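Local structure of RNA-dependent RNA polymerase (Toscana virus, 6QW0) at residues 92-97 / 148-153; 114-117 / 123-126. The protein carries an N-terminal endonuclease domain of the PDDEXK type that, in cap snatching, probably cuts host RNAs to supply primers for viral transcription. All coordinates share one frame; numbering follows the deposited sequence.

Contact 1 of 2, residues 92-97 / 148-153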
ATOM      1  N   LYS A  92      -0.104  -4.457  12.407  1.00 45.37           N
ATOM      2  CA  LYS A  92       1.207  -4.327  13.034  1.00 42.29           C
ATOM      3  C   LYS A  92       1.462  -2.871  13.430  1.00 42.50           C
ATOM      4  O   LYS A  92       1.440  -1.969  12.585  1.00 38.44           O
ATOM      5  CB  LYS A  92       2.297  -4.843  12.099  1.00 45.60           C
ATOM      6  CG  LYS A  92       3.623  -5.100  12.795  1.00 38.96           C
ATOM      7  CD  LYS A  92       4.806  -4.878  11.876  1.00 43.82           C
ATOM      8  CE  LYS A  92       5.304  -6.197  11.324  1.00 49.63           C
ATOM      9  NZ  LYS A  92       5.981  -6.024  10.008  1.00 55.76           N
ATOM     10  N   LYS A  93       1.701  -2.647  14.719  1.00 33.61           N
ATOM     11  CA  LYS A  93       1.869  -1.318  15.286  1.00 33.17           C
ATOM     12  C   LYS A  93       3.343  -0.940  15.346  1.00 28.55           C
ATOM     13  O   LYS A  93       4.225  -1.803  15.407  1.00 28.55           O
ATOM     14  CB  LYS A  93       1.283  -1.254  16.702  1.00 30.58           C
ATOM     15  CG  LYS A  93      -0.079  -1.910  16.871  1.00 45.75           C
ATOM     16  CD  LYS A  93      -1.176  -1.001  16.367  1.00 44.66           C
ATOM     17  CE  LYS A  93      -2.556  -1.529  16.721  1.00 49.10           C
ATOM     18  NZ  LYS A  93      -3.595  -0.564  16.265  1.00 51.37           N
ATOM     19  N   PHE A  94       3.603   0.374  15.329  1.00 26.81           N
ATOM     20  CA  PHE A  94       4.959   0.860  15.565  1.00 23.75           C
ATOM     21  C   PHE A  94       5.571   0.214  16.798  1.00 25.00           C
ATOM     22  O   PHE A  94       6.753  -0.150  16.789  1.00 26.29           O
ATOM     23  CB  PHE A  94       4.959   2.386  15.725  1.00 24.34           C
ATOM     24  CG  PHE A  94       4.936   3.139  14.421  1.00 25.55           C
ATOM     25  CD1 PHE A  94       5.994   3.056  13.536  1.00 33.29           C
ATOM     26  CD2 PHE A  94       3.858   3.949  14.099  1.00 27.28           C
ATOM     27  CE1 PHE A  94       5.971   3.763  12.331  1.00 29.58           C
ATOM     28  CE2 PHE A  94       3.832   4.654  12.905  1.00 26.28           C
ATOM     29  CZ  PHE A  94       4.886   4.554  12.027  1.00 27.15           C
ATOM     30  N   VAL A  95       4.770   0.050  17.860  1.00 26.71           N
ATOM     31  CA  VAL A  95       5.308  -0.407  19.141  1.00 26.61           C
ATOM     32  C   VAL A  95       5.834  -1.832  19.036  1.00 30.21           C
ATOM     33  O   VAL A  95       6.741  -2.224  19.785  1.00 30.32           O
ATOM     34  CB  VAL A  95       4.243  -0.266  20.252  1.00 27.27           C
ATOM     35  CG1 VAL A  95       3.188  -1.392  20.170  1.00 29.37           C
ATOM     36  CG2 VAL A  95       4.899  -0.253  21.630  1.00 26.45           C
ATOM     37  N   GLU A  96       5.292  -2.635  18.113  1.00 26.97           N
ATOM     38  CA  GLU A  96       5.799  -3.989  17.949  1.00 31.92           C
ATOM     39  C   GLU A  96       7.193  -4.012  17.349  1.00 32.31           C
ATOM     40  O   GLU A  96       7.918  -4.994  17.534  1.00 34.21           O
ATOM     41  CB  GLU A  96       4.840  -4.803  17.082  1.00 33.99           C
ATOM     42  CG  GLU A  96       3.397  -4.713  17.540  1.00 35.76           C
ATOM     43  CD  GLU A  96       2.459  -5.429  16.597  1.00 43.94           C
ATOM     44  OE1 GLU A  96       2.842  -6.510  16.103  1.00 48.79           O
ATOM     45  OE2 GLU A  96       1.356  -4.902  16.334  1.00 39.71           O
ATOM     46  N   VAL A  97       7.593  -2.960  16.643  1.00 28.39           N
ATOM     47  CA  VAL A  97       8.900  -2.910  16.012  1.00 26.05           C
ATOM     48  C   VAL A  97       9.897  -2.109  16.843  1.00 30.50           C
ATOM     49  O   VAL A  97      11.077  -2.457  16.900  1.00 31.04           O
ATOM     50  CB  VAL A  97       8.763  -2.325  14.589  1.00 29.07           C
ATOM     51  CG1 VAL A  97      10.124  -2.115  13.953  1.00 30.86           C
ATOM     52  CG2 VAL A  97       7.917  -3.248  13.727  1.00 31.41           C
ATOM     53  N   ALA A 148       1.460  13.379   6.318  1.00 27.89           N
ATOM     54  CA  ALA A 148       1.143  14.131   7.530  1.00 25.92           C
ATOM     55  C   ALA A 148       0.702  13.223   8.666  1.00 27.86           C
ATOM     56  O   ALA A 148       0.978  13.516   9.835  1.00 27.16           O
ATOM     57  CB  ALA A 148       0.054  15.163   7.233  1.00 28.08           C
ATOM     58  N   LYS A 149       0.023  12.119   8.346  1.00 25.83           N
ATOM     59  CA  LYS A 149      -0.522  11.252   9.379  1.00 24.06           C
ATOM     60  C   LYS A 149       0.573  10.490  10.111  1.00 27.16           C
ATOM     61  O   LYS A 149       0.450  10.242  11.315  1.00 28.94           O
ATOM     62  CB  LYS A 149      -1.527  10.288   8.749  1.00 25.78           C
ATOM     63  CG  LYS A 149      -2.156   9.299   9.724  1.00 28.39           C
ATOM     64  CD  LYS A 149      -3.031   8.304   8.977  1.00 34.46           C
ATOM     65  CE  LYS A 149      -3.799   7.400   9.930  1.00 35.77           C
ATOM     66  NZ  LYS A 149      -4.858   8.161  10.656  1.00 43.54           N
ATOM     67  N   TYR A 150       1.650  10.123   9.415  1.00 25.87           N
ATOM     68  CA  TYR A 150       2.666   9.247   9.983  1.00 24.69           C
ATOM     69  C   TYR A 150       4.017   9.910  10.220  1.00 27.14           C
ATOM     70  O   TYR A 150       4.888   9.277  10.822  1.00 25.75           O
ATOM     71  CB  TYR A 150       2.858   8.028   9.072  1.00 25.86           C
ATOM     72  CG  TYR A 150       1.640   7.144   9.088  1.00 27.25           C
ATOM     73  CD1 TYR A 150       1.279   6.472  10.246  1.00 30.05           C
ATOM     74  CD2 TYR A 150       0.830   7.007   7.967  1.00 28.77           C
ATOM     75  CE1 TYR A 150       0.155   5.666  10.292  1.00 28.71           C
ATOM     76  CE2 TYR A 150      -0.299   6.198   8.004  1.00 28.55           C
ATOM     77  CZ  TYR A 150      -0.622   5.533   9.167  1.00 31.53           C
ATOM     78  OH  TYR A 150      -1.738   4.740   9.222  1.00 28.55           O
ATOM     79  N   GLU A 151       4.208  11.158   9.784  1.00 27.11           N
ATOM     80  CA  GLU A 151       5.546  11.751   9.777  1.00 25.48           C
ATOM     81  C   GLU A 151       6.090  11.949  11.187  1.00 26.64           C
ATOM     82  O   GLU A 151       7.289  11.767  11.414  1.00 26.77           O
ATOM     83  CB  GLU A 151       5.541  13.080   9.013  1.00 27.49           C
ATOM     84  CG  GLU A 151       4.553  14.089   9.551  1.00 32.50           C
ATOM     85  CD  GLU A 151       5.014  15.520   9.393  1.00 53.72           C
ATOM     86  OE1 GLU A 151       6.240  15.763   9.425  1.00 58.86           O
ATOM     87  OE2 GLU A 151       4.146  16.407   9.236  1.00 55.79           O
ATOM     88  N   ILE A 152       5.232  12.306  12.150  1.00 26.99           N
ATOM     89  CA  ILE A 152       5.704  12.519  13.519  1.00 27.09           C
ATOM     90  C   ILE A 152       6.205  11.209  14.117  1.00 25.68           C
ATOM     91  O   ILE A 152       7.305  11.138  14.683  1.00 23.15           O
ATOM     92  CB  ILE A 152       4.592  13.141  14.387  1.00 33.70           C
ATOM     93  CG1 ILE A 152       4.397  14.619  14.038  1.00 31.82           C
ATOM     94  CG2 ILE A 152       4.913  12.987  15.878  1.00 30.59           C
ATOM     95  CD1 ILE A 152       3.370  15.325  14.914  1.00 32.14           C
ATOM     96  N   ALA A 153       5.408  10.145  14.004  1.00 23.73           N
ATOM     97  CA  ALA A 153       5.835   8.872  14.571  1.00 23.51           C
ATOM     98  C   ALA A 153       7.103   8.365  13.891  1.00 23.34           C
ATOM     99  O   ALA A 153       7.981   7.801  14.552  1.00 23.18           O
ATOM    100  CB  ALA A 153       4.717   7.828  14.464  1.00 28.37           C
TER
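Phe-94 carries the whole interface: the Ala-153 methyl comes in obliquely to its ring, and Tyr-150 lies at its edge. The Ala-153 methyl CB sits 3.6 Å from Phe-94 CE2 and 4.0 Å from Phe-94 CD2, whereas Tyr-150 CD1, lying near the plane of the phenyl ring, is 4.1 Å from that same CE2. Thus CE2 is shared by both partners. With CG anti to its carbonyl carbon (chi1 -81°), the Phe-94 side chain reaches from segment 92-97 to segment 148-153 on helix 136-157; within 148-153 the nearest CA is that of Ala-153, 8.1 Å from Phe-94 CA. Further out, Lys-149 CG lies 4.0 Å above the centre of the Tyr-150 ring and covers one of its faces.

The turn holding Phe-94 is fixed locally. Lys-93 N gives a fairly straight bond (163°) of 2.8 Å to Glu-96 OE2. The amide comes from 63° above the carboxylate plane. Glu-96 N bonds back to Lys-93 O. On the opposing helix, the amides of Ile-152 and Ala-153 lack bonds to the preceding turn; Lys-149 O there accepts a hydrogen bond from Gln-111 NE2, and Gln-111 also touches Phe-94 and Ala-153.

All three touching residues are buried, and only carbon meets carbon between them. The 124 Å² interface therefore depends on dispersion and water exclusion, with Tyr-150 also packing on the metal ligand Glu-128.

Contact 2 of 2, residues 114-117 / 123-126. With MN3 (manganese (III) ion), chain C.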
ATOM      1  N   ASP A 114       0.456   0.606   6.632  1.00 24.52           N
ATOM      2  CA  ASP A 114       0.176  -0.631   5.899  1.00 25.46           C
ATOM      3  C   ASP A 114       1.346  -1.609   5.943  1.00 28.39           C
ATOM      4  O   ASP A 114       1.137  -2.829   5.933  1.00 28.94           O
ATOM      5  CB  ASP A 114      -0.182  -0.322   4.446  1.00 25.14           C
ATOM      6  CG  ASP A 114      -1.605   0.179   4.297  1.00 26.94           C
ATOM      7  OD1 ASP A 114      -2.531  -0.508   4.773  1.00 30.76           O
ATOM      8  OD2 ASP A 114      -1.807   1.277   3.744  1.00 22.75           O
HETATM    9  N   MSE A 115       2.580  -1.108   5.961  1.00 26.69           N
HETATM   10  CA  MSE A 115       3.748  -1.977   6.060  1.00 23.51           C
HETATM   11  C   MSE A 115       4.820  -1.322   6.935  1.00 23.08           C
HETATM   12  O   MSE A 115       5.053  -0.115   6.824  1.00 24.33           O
HETATM   13  CB  MSE A 115       4.345  -2.297   4.684  1.00 24.95           C
HETATM   14  CG  MSE A 115       3.363  -2.724   3.571  1.00 23.77           C
HETATM   15 SE   MSE A 115       4.316  -3.194   1.955  1.00 35.74          SE
HETATM   16  CE  MSE A 115       4.999  -4.929   2.573  1.00 32.07           C
ATOM     17  N   ILE A 116       5.449  -2.119   7.806  1.00 23.09           N
ATOM     18  CA  ILE A 116       6.688  -1.743   8.498  1.00 25.18           C
ATOM     19  C   ILE A 116       7.671  -2.880   8.243  1.00 26.91           C
ATOM     20  O   ILE A 116       7.486  -3.997   8.751  1.00 30.37           O
ATOM     21  CB  ILE A 116       6.495  -1.512  10.007  1.00 23.96           C
ATOM     22  CG1 ILE A 116       5.383  -0.498  10.277  1.00 23.42           C
ATOM     23  CG2 ILE A 116       7.808  -1.032  10.652  1.00 26.23           C
ATOM     24  CD1 ILE A 116       5.026  -0.337  11.765  1.00 28.70           C
ATOM     25  N   ILE A 117       8.705  -2.608   7.459  1.00 23.25           N
ATOM     26  CA  ILE A 117       9.647  -3.621   6.994  1.00 23.16           C
ATOM     27  C   ILE A 117      11.012  -3.348   7.617  1.00 26.15           C
ATOM     28  O   ILE A 117      11.593  -2.276   7.417  1.00 24.25           O
ATOM     29  CB  ILE A 117       9.747  -3.625   5.464  1.00 26.91           C
ATOM     30  CG1 ILE A 117       8.353  -3.764   4.837  1.00 27.02           C
ATOM     31  CG2 ILE A 117      10.677  -4.729   4.995  1.00 28.54           C
ATOM     32  CD1 ILE A 117       8.311  -3.378   3.373  1.00 28.46           C
ATOM     33  N   HIS A 123      17.833  -0.752   8.607  0.63 27.13           N
ATOM     34  CA  HIS A 123      16.904   0.267   8.159  0.63 27.36           C
ATOM     35  C   HIS A 123      15.480  -0.237   8.348  0.63 24.54           C
ATOM     36  O   HIS A 123      15.225  -1.446   8.363  0.63 28.23           O
ATOM     37  CB  HIS A 123      17.146   0.619   6.689  0.63 27.11           C
ATOM     38  CG  HIS A 123      18.404   1.399   6.444  0.63 28.62           C
ATOM     39  ND1 HIS A 123      19.602   0.798   6.121  0.63 33.90           N
ATOM     40  CD2 HIS A 123      18.646   2.733   6.456  0.63 27.95           C
ATOM     41  CE1 HIS A 123      20.530   1.725   5.958  0.63 33.30           C
ATOM     42  NE2 HIS A 123      19.978   2.907   6.164  0.63 25.56           N
ATOM     43  N   VAL A 124      14.549   0.699   8.504  1.00 20.93           N
ATOM     44  CA  VAL A 124      13.130   0.376   8.601  1.00 21.16           C
ATOM     45  C   VAL A 124      12.391   1.129   7.506  1.00 20.50           C
ATOM     46  O   VAL A 124      12.586   2.335   7.333  1.00 22.10           O
ATOM     47  CB  VAL A 124      12.552   0.725   9.981  1.00 22.95           C
ATOM     48  CG1 VAL A 124      11.052   0.444   9.995  1.00 25.27           C
ATOM     49  CG2 VAL A 124      13.276  -0.077  11.079  1.00 24.05           C
ATOM     50  N   TYR A 125      11.559   0.418   6.757  1.00 21.36           N
ATOM     51  CA  TYR A 125      10.802   1.016   5.668  1.00 22.08           C
ATOM     52  C   TYR A 125       9.331   1.020   6.059  1.00 22.67           C
ATOM     53  O   TYR A 125       8.771  -0.027   6.398  1.00 25.44           O
ATOM     54  CB  TYR A 125      11.056   0.264   4.359  1.00 21.81           C
ATOM     55  CG  TYR A 125      12.521   0.290   3.973  1.00 22.67           C
ATOM     56  CD1 TYR A 125      13.045   1.335   3.225  1.00 26.92           C
ATOM     57  CD2 TYR A 125      13.396  -0.703   4.415  1.00 26.97           C
ATOM     58  CE1 TYR A 125      14.400   1.372   2.897  1.00 29.21           C
ATOM     59  CE2 TYR A 125      14.745  -0.665   4.101  1.00 30.10           C
ATOM     60  CZ  TYR A 125      15.239   0.369   3.339  1.00 36.92           C
ATOM     61  OH  TYR A 125      16.580   0.395   3.026  1.00 40.24           O
ATOM     62  N   VAL A 126       8.719   2.201   6.050  1.00 19.71           N
ATOM     63  CA  VAL A 126       7.308   2.360   6.390  1.00 20.57           C
ATOM     64  C   VAL A 126       6.573   2.698   5.099  1.00 20.85           C
ATOM     65  O   VAL A 126       6.962   3.630   4.389  1.00 22.72           O
ATOM     66  CB  VAL A 126       7.106   3.446   7.463  1.00 21.42           C
ATOM     67  CG1 VAL A 126       5.632   3.713   7.700  1.00 24.95           C
ATOM     68  CG2 VAL A 126       7.809   3.045   8.778  1.00 22.53           C
TER
HETATM   69 MN   MN3 C 301      -3.680   2.524   3.842  1.00 23.82          MN
HETATM   70  O   HOH W   1      -4.947   1.886   5.735  1.00 31.17           O
HETATM   71  O   HOH W   2      -5.478   4.014   4.188  1.00 28.80           O
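A beta hairpin, strands 115-118 and 124-131, begins here directly beside a metal ligand, in keeping with the PDDEXK nuclease core. Its strand axes run antiparallel at 168° and approach to 4.7 Å. Ile-117 and Tyr-125 form the hydrogen-bonded pair: Ile-117 N reaches Tyr-125 O at 2.8 Å and Tyr-125 N reaches Ile-117 O at 2.8 Å, both near-linear and in the carbonyl plane. Ile-116 and Val-126 form the adjacent non-hydrogen-bonded pair, where Val-126 CA makes a CA-H...O contact of 3.4 Å with Met-115 O.

The side chains alternate between faces. Ile-116 CG2, anti to its backbone N, meets Val-124 CG1 at 3.6 Å; Val-124 places that branch anti to its own N (chi1 177°). Ile-117 and Tyr-125 lie on the other face, with CB 4.2 Å from CB, and Ile-117 O lies near the plane of the tyrosine ring, at its edge.

At the start of the hairpin, Asp-114 and the strand residue Met-115 (selenomethionine) both face Val-127, a classic beta bulge. Asp-114 OD2 binds a manganese(III) ion at 2.2 Å, alongside two waters; His-79, Glu-128 and the carbonyl of Phe-129 complete the site.

Helix 94-98 packs on the Ile-116 and Val-126 face through Phe-94, while strand 163-171 pairs with strand 124-131 along its other edge, through backbone bonds from Val-124 and Val-126.

Contact 1 joins two helices through buried apolar side chains, whereas contact 2 joins two strands of one hairpin through backbone hydrogen bonds and is only partly buried. In sequence, contact 2 is nested within the loop closed by contact 1, and their centres lie 9 Å apart. Segment 92-97 bridges them: Lys-92, in the loop before helix 94-98, reaches Ile-116 O through NZ at 2.8 Å, a probable hydrogen bond, and Val-97 CG2 of the helix packs 3.8 Å from Ile-116 CG2. The metal site relates to each differently. Asp-114, in contact 2, coordinates manganese directly, while contact 1 approaches through Tyr-150, whose side chain is about 6 Å from a bound manganese ion.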